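Local coordinates for protein tyrosine phosphatase-like protein (Leishmania major, PDB 3S4O) that dephosphorylates phosphotyrosine in proteins and may act as a virulence factor supporting survival of the parasite inside host macrophages, at residues Pro31-Ile40 with Thr58-Ile69. Sequence-based numbering, arbitrary orientation.
Sequences PSPSNLPTYI and TYDATLVKSRGI
P33 CG packs 3.8 Å from T58 O where a loop of 31-40 passes the loop that leads into helix 62-65, the CA atoms of P33 and Y59 being 5.9 Å apart; further on, the first turn of helix 36-44 comes near that short helix, with 6.5 Å between the CA atoms of I40 and V64. No hydrogen bond joins 31-40 to 58-69, so the contact rests on apolar packing. D60, ahead of the turn leading into the helix, accepts a capping bond from T62 N at OD1, which T62 OG1 reaches as well, both from the same face of the carboxylate plane; a type I turn spans K65 to G68. The Y59 ring touches both P31 and L36. P31 lays CG over one ring face in a CH-pi contact, 3.8 Å from the centroid and nearer CE1 than the middle, while L36 CD2 comes in obliquely at Y59 CD2 (3.9 Å). With CG of L36 anti to the backbone N (chi1 -168°), both methyls come against Y59 CD2, and L36 CD2 also meets L63 CD2 at 3.8 Å, the two leucine side chains lying alongside in opposite senses. I40 fits among L63, V64 and R67: its CD1 lies 3.6 Å from L63 CG, its CG1 meets V64 CG2, and its CG2 packs at 3.6 Å on CD of R67, whose extended chain crosses it nearly at right angles. The Y59 hydroxyl is hydrogen-bonded to H115, just before C116, the predicted phosphocysteine nucleophile, and R53 makes a cation-pi contact with Y59. Thus the contact joins two helical segments flanking the central sheet of the phosphatase domain, with V64 resting on strand 70-73, I69 on strand 48-53 and P31 on strand 111-115.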
loop_
_atom_site.group_PDB
_atom_site.type_symbol
_atom_site.label_atom_id
_atom_site.label_comp_id
_atom_site.label_asym_id
_atom_site.label_seq_id
_atom_site.Cartn_x
_atom_site.Cartn_y
_atom_site.Cartn_z
ATOM N N PRO A 31 -11.560 1.601 8.423
ATOM C CA PRO A 31 -12.588 2.487 8.945
ATOM C C PRO A 31 -13.700 1.725 9.640
ATOM O O PRO A 31 -13.976 0.575 9.290
ATOM C CB PRO A 31 -13.146 3.136 7.688
ATOM C CG PRO A 31 -12.995 2.115 6.658
ATOM C CD PRO A 31 -11.697 1.427 6.968
ATOM N N SER A 32 -14.320 2.373 10.621
ATOM C CA SER A 32 -15.602 1.917 11.156
ATOM C C SER A 32 -16.717 2.468 10.257
ATOM O O SER A 32 -16.575 3.551 9.694
ATOM C CB SER A 32 -15.797 2.359 12.620
ATOM O OG SER A 32 -15.896 3.771 12.754
ATOM N N PRO A 33 -17.811 1.720 10.111
ATOM C CA PRO A 33 -18.945 2.161 9.288
ATOM C C PRO A 33 -19.501 3.527 9.674
ATOM O O PRO A 33 -19.913 4.295 8.802
ATOM C CB PRO A 33 -19.996 1.086 9.548
ATOM C CG PRO A 33 -19.205 -0.142 9.852
ATOM C CD PRO A 33 -17.962 0.317 10.549
ATOM N N SER A 34 -19.517 3.815 10.971
ATOM C CA SER A 34 -20.045 5.088 11.479
ATOM C C SER A 34 -19.120 6.282 11.226
ATOM O O SER A 34 -19.582 7.422 11.153
ATOM C CB SER A 34 -20.338 4.989 12.977
ATOM O OG SER A 34 -19.158 4.693 13.697
ATOM N N ASN A 35 -17.825 6.023 11.106
ATOM C CA ASN A 35 -16.847 7.088 10.857
ATOM C C ASN A 35 -16.427 7.166 9.378
ATOM O O ASN A 35 -15.523 7.925 9.026
ATOM C CB ASN A 35 -15.610 6.896 11.766
ATOM C CG ASN A 35 -14.623 8.080 11.726
ATOM O OD1 ASN A 35 -13.544 7.994 11.112
ATOM N ND2 ASN A 35 -14.981 9.177 12.405
ATOM N N LEU A 36 -17.094 6.388 8.525
ATOM C CA LEU A 36 -16.681 6.239 7.123
ATOM C C LEU A 36 -16.633 7.552 6.313
ATOM O O LEU A 36 -15.717 7.739 5.526
ATOM C CB LEU A 36 -17.533 5.188 6.395
ATOM C CG LEU A 36 -17.002 4.765 5.016
ATOM C CD1 LEU A 36 -15.584 4.232 5.081
ATOM C CD2 LEU A 36 -17.936 3.715 4.407
ATOM N N PRO A 37 -17.598 8.447 6.493
ATOM C CA PRO A 37 -17.556 9.732 5.785
ATOM C C PRO A 37 -16.355 10.595 6.176
ATOM O O PRO A 37 -15.711 11.187 5.308
ATOM C CB PRO A 37 -18.851 10.412 6.222
ATOM C CG PRO A 37 -19.763 9.300 6.541
ATOM C CD PRO A 37 -18.900 8.244 7.151
ATOM N N THR A 38 -16.074 10.664 7.476
ATOM C CA THR A 38 -14.887 11.376 7.976
ATOM C C THR A 38 -13.612 10.770 7.401
ATOM O O THR A 38 -12.686 11.474 6.999
ATOM C CB THR A 38 -14.781 11.315 9.510
ATOM O OG1 THR A 38 -15.974 11.855 10.087
ATOM C CG2 THR A 38 -13.574 12.115 10.005
ATOM N N TYR A 39 -13.591 9.446 7.376
ATOM C CA TYR A 39 -12.460 8.674 6.888
ATOM C C TYR A 39 -12.202 8.946 5.403
ATOM O O TYR A 39 -11.075 9.183 4.984
ATOM C CB TYR A 39 -12.762 7.196 7.120
ATOM C CG TYR A 39 -11.634 6.235 6.824
ATOM C CD1 TYR A 39 -11.453 5.730 5.549
ATOM C CD2 TYR A 39 -10.790 5.786 7.836
ATOM C CE1 TYR A 39 -10.456 4.825 5.267
ATOM C CE2 TYR A 39 -9.783 4.877 7.571
ATOM C CZ TYR A 39 -9.619 4.403 6.279
ATOM O OH TYR A 39 -8.622 3.509 5.971
ATOM N N ILE A 40 -13.267 8.917 4.613
ATOM C CA ILE A 40 -13.159 9.221 3.191
ATOM C C ILE A 40 -12.619 10.638 2.973
ATOM O O ILE A 40 -11.768 10.858 2.110
ATOM C CB ILE A 40 -14.495 9.114 2.472
ATOM C CG1 ILE A 40 -14.902 7.656 2.304
ATOM C CG2 ILE A 40 -14.393 9.787 1.103
ATOM C CD1 ILE A 40 -16.397 7.477 2.170
ATOM N N THR A 58 -15.303 -5.076 5.999
ATOM C CA THR A 58 -15.897 -4.620 7.247
ATOM C C THR A 58 -16.820 -3.422 6.979
ATOM O O THR A 58 -17.389 -2.837 7.912
ATOM C CB THR A 58 -14.777 -4.268 8.256
ATOM O OG1 THR A 58 -14.382 -5.458 8.949
ATOM C CG2 THR A 58 -15.225 -3.217 9.268
ATOM N N TYR A 59 -16.994 -3.098 5.697
ATOM C CA TYR A 59 -17.790 -1.943 5.278
ATOM C C TYR A 59 -18.065 -1.926 3.773
ATOM O O TYR A 59 -17.495 -2.704 3.006
ATOM C CB TYR A 59 -17.088 -0.636 5.680
ATOM C CG TYR A 59 -15.835 -0.359 4.892
ATOM C CD1 TYR A 59 -14.609 -0.890 5.286
ATOM C CD2 TYR A 59 -15.877 0.421 3.746
ATOM C CE1 TYR A 59 -13.458 -0.643 4.553
ATOM C CE2 TYR A 59 -14.728 0.681 3.005
ATOM C CZ TYR A 59 -13.525 0.146 3.415
ATOM O OH TYR A 59 -12.391 0.408 2.682
ATOM N N ASP A 60 -18.904 -0.983 3.361
ATOM C CA ASP A 60 -19.371 -0.896 1.978
ATOM C C ASP A 60 -18.456 -0.020 1.127
ATOM O O ASP A 60 -18.454 1.211 1.239
ATOM C CB ASP A 60 -20.805 -0.364 1.927
ATOM C CG ASP A 60 -21.500 -0.683 0.619
ATOM O OD1 ASP A 60 -20.806 -1.028 -0.370
ATOM O OD2 ASP A 60 -22.749 -0.573 0.576
ATOM N N ALA A 61 -17.712 -0.672 0.238
ATOM C CA ALA A 61 -16.710 -0.005 -0.598
ATOM C C ALA A 61 -17.319 0.983 -1.611
ATOM O O ALA A 61 -16.651 1.906 -2.062
ATOM C CB ALA A 61 -15.847 -1.043 -1.309
ATOM N N THR A 62 -18.589 0.791 -1.950
ATOM C CA THR A 62 -19.260 1.629 -2.955
ATOM C C THR A 62 -19.327 3.101 -2.533
ATOM O O THR A 62 -19.294 3.993 -3.380
ATOM C CB THR A 62 -20.685 1.130 -3.257
ATOM O OG1 THR A 62 -21.426 1.011 -2.033
ATOM C CG2 THR A 62 -20.636 -0.228 -3.970
ATOM N N LEU A 63 -19.406 3.343 -1.225
ATOM C CA LEU A 63 -19.394 4.723 -0.704
ATOM C C LEU A 63 -18.071 5.421 -0.934
ATOM O O LEU A 63 -18.021 6.639 -0.933
ATOM C CB LEU A 63 -19.684 4.793 0.797
ATOM C CG LEU A 63 -19.725 6.217 1.421
ATOM C CD1 LEU A 63 -20.420 7.286 0.536
ATOM C CD2 LEU A 63 -20.370 6.204 2.808
ATOM N N VAL A 64 -17.000 4.647 -1.059
ATOM C CA VAL A 64 -15.665 5.196 -1.271
ATOM C C VAL A 64 -15.441 5.415 -2.758
ATOM O O VAL A 64 -14.864 6.422 -3.167
ATOM C CB VAL A 64 -14.558 4.265 -0.696
ATOM C CG1 VAL A 64 -13.167 4.838 -0.982
ATOM C CG2 VAL A 64 -14.735 4.055 0.798
ATOM N N LYS A 65 -15.911 4.466 -3.561
ATOM C CA LYS A 65 -15.792 4.535 -5.017
ATOM C C LYS A 65 -16.480 5.767 -5.574
ATOM O O LYS A 65 -16.031 6.349 -6.558
ATOM C CB LYS A 65 -16.386 3.289 -5.675
ATOM C CG LYS A 65 -15.489 2.051 -5.615
ATOM C CD LYS A 65 -16.055 0.939 -6.529
ATOM C CE LYS A 65 -16.559 -0.294 -5.801
ATOM N NZ LYS A 65 -16.196 -0.433 -4.363
ATOM N N SER A 66 -17.567 6.168 -4.927
ATOM C CA SER A 66 -18.403 7.243 -5.433
ATOM C C SER A 66 -17.791 8.606 -5.138
ATOM O O SER A 66 -18.294 9.624 -5.585
ATOM C CB SER A 66 -19.817 7.142 -4.846
ATOM O OG SER A 66 -19.862 7.632 -3.520
ATOM N N ARG A 67 -16.700 8.618 -4.387
ATOM C CA ARG A 67 -16.037 9.873 -4.031
ATOM C C ARG A 67 -14.658 9.975 -4.648
ATOM O O ARG A 67 -13.774 10.629 -4.108
ATOM C CB ARG A 67 -15.992 10.016 -2.523
ATOM C CG ARG A 67 -17.403 10.090 -1.983
ATOM C CD ARG A 67 -17.502 10.421 -0.537
ATOM N NE ARG A 67 -18.898 10.493 -0.102
ATOM C CZ ARG A 67 -19.714 11.528 -0.313
ATOM N NH1 ARG A 67 -20.970 11.482 0.124
ATOM N NH2 ARG A 67 -19.295 12.615 -0.956
ATOM N N GLY A 68 -14.499 9.317 -5.792
ATOM C CA GLY A 68 -13.338 9.496 -6.643
ATOM C C GLY A 68 -12.130 8.666 -6.281
ATOM O O GLY A 68 -11.064 8.861 -6.857
ATOM N N ILE A 69 -12.299 7.746 -5.329
ATOM C CA ILE A 69 -11.220 6.852 -4.918
ATOM C C ILE A 69 -11.474 5.437 -5.440
ATOM O O ILE A 69 -12.542 4.868 -5.229
ATOM C CB ILE A 69 -11.051 6.825 -3.391
ATOM C CG1 ILE A 69 -10.574 8.193 -2.880
ATOM C CG2 ILE A 69 -10.033 5.779 -2.998
ATOM C CD1 ILE A 69 -10.989 8.484 -1.455
#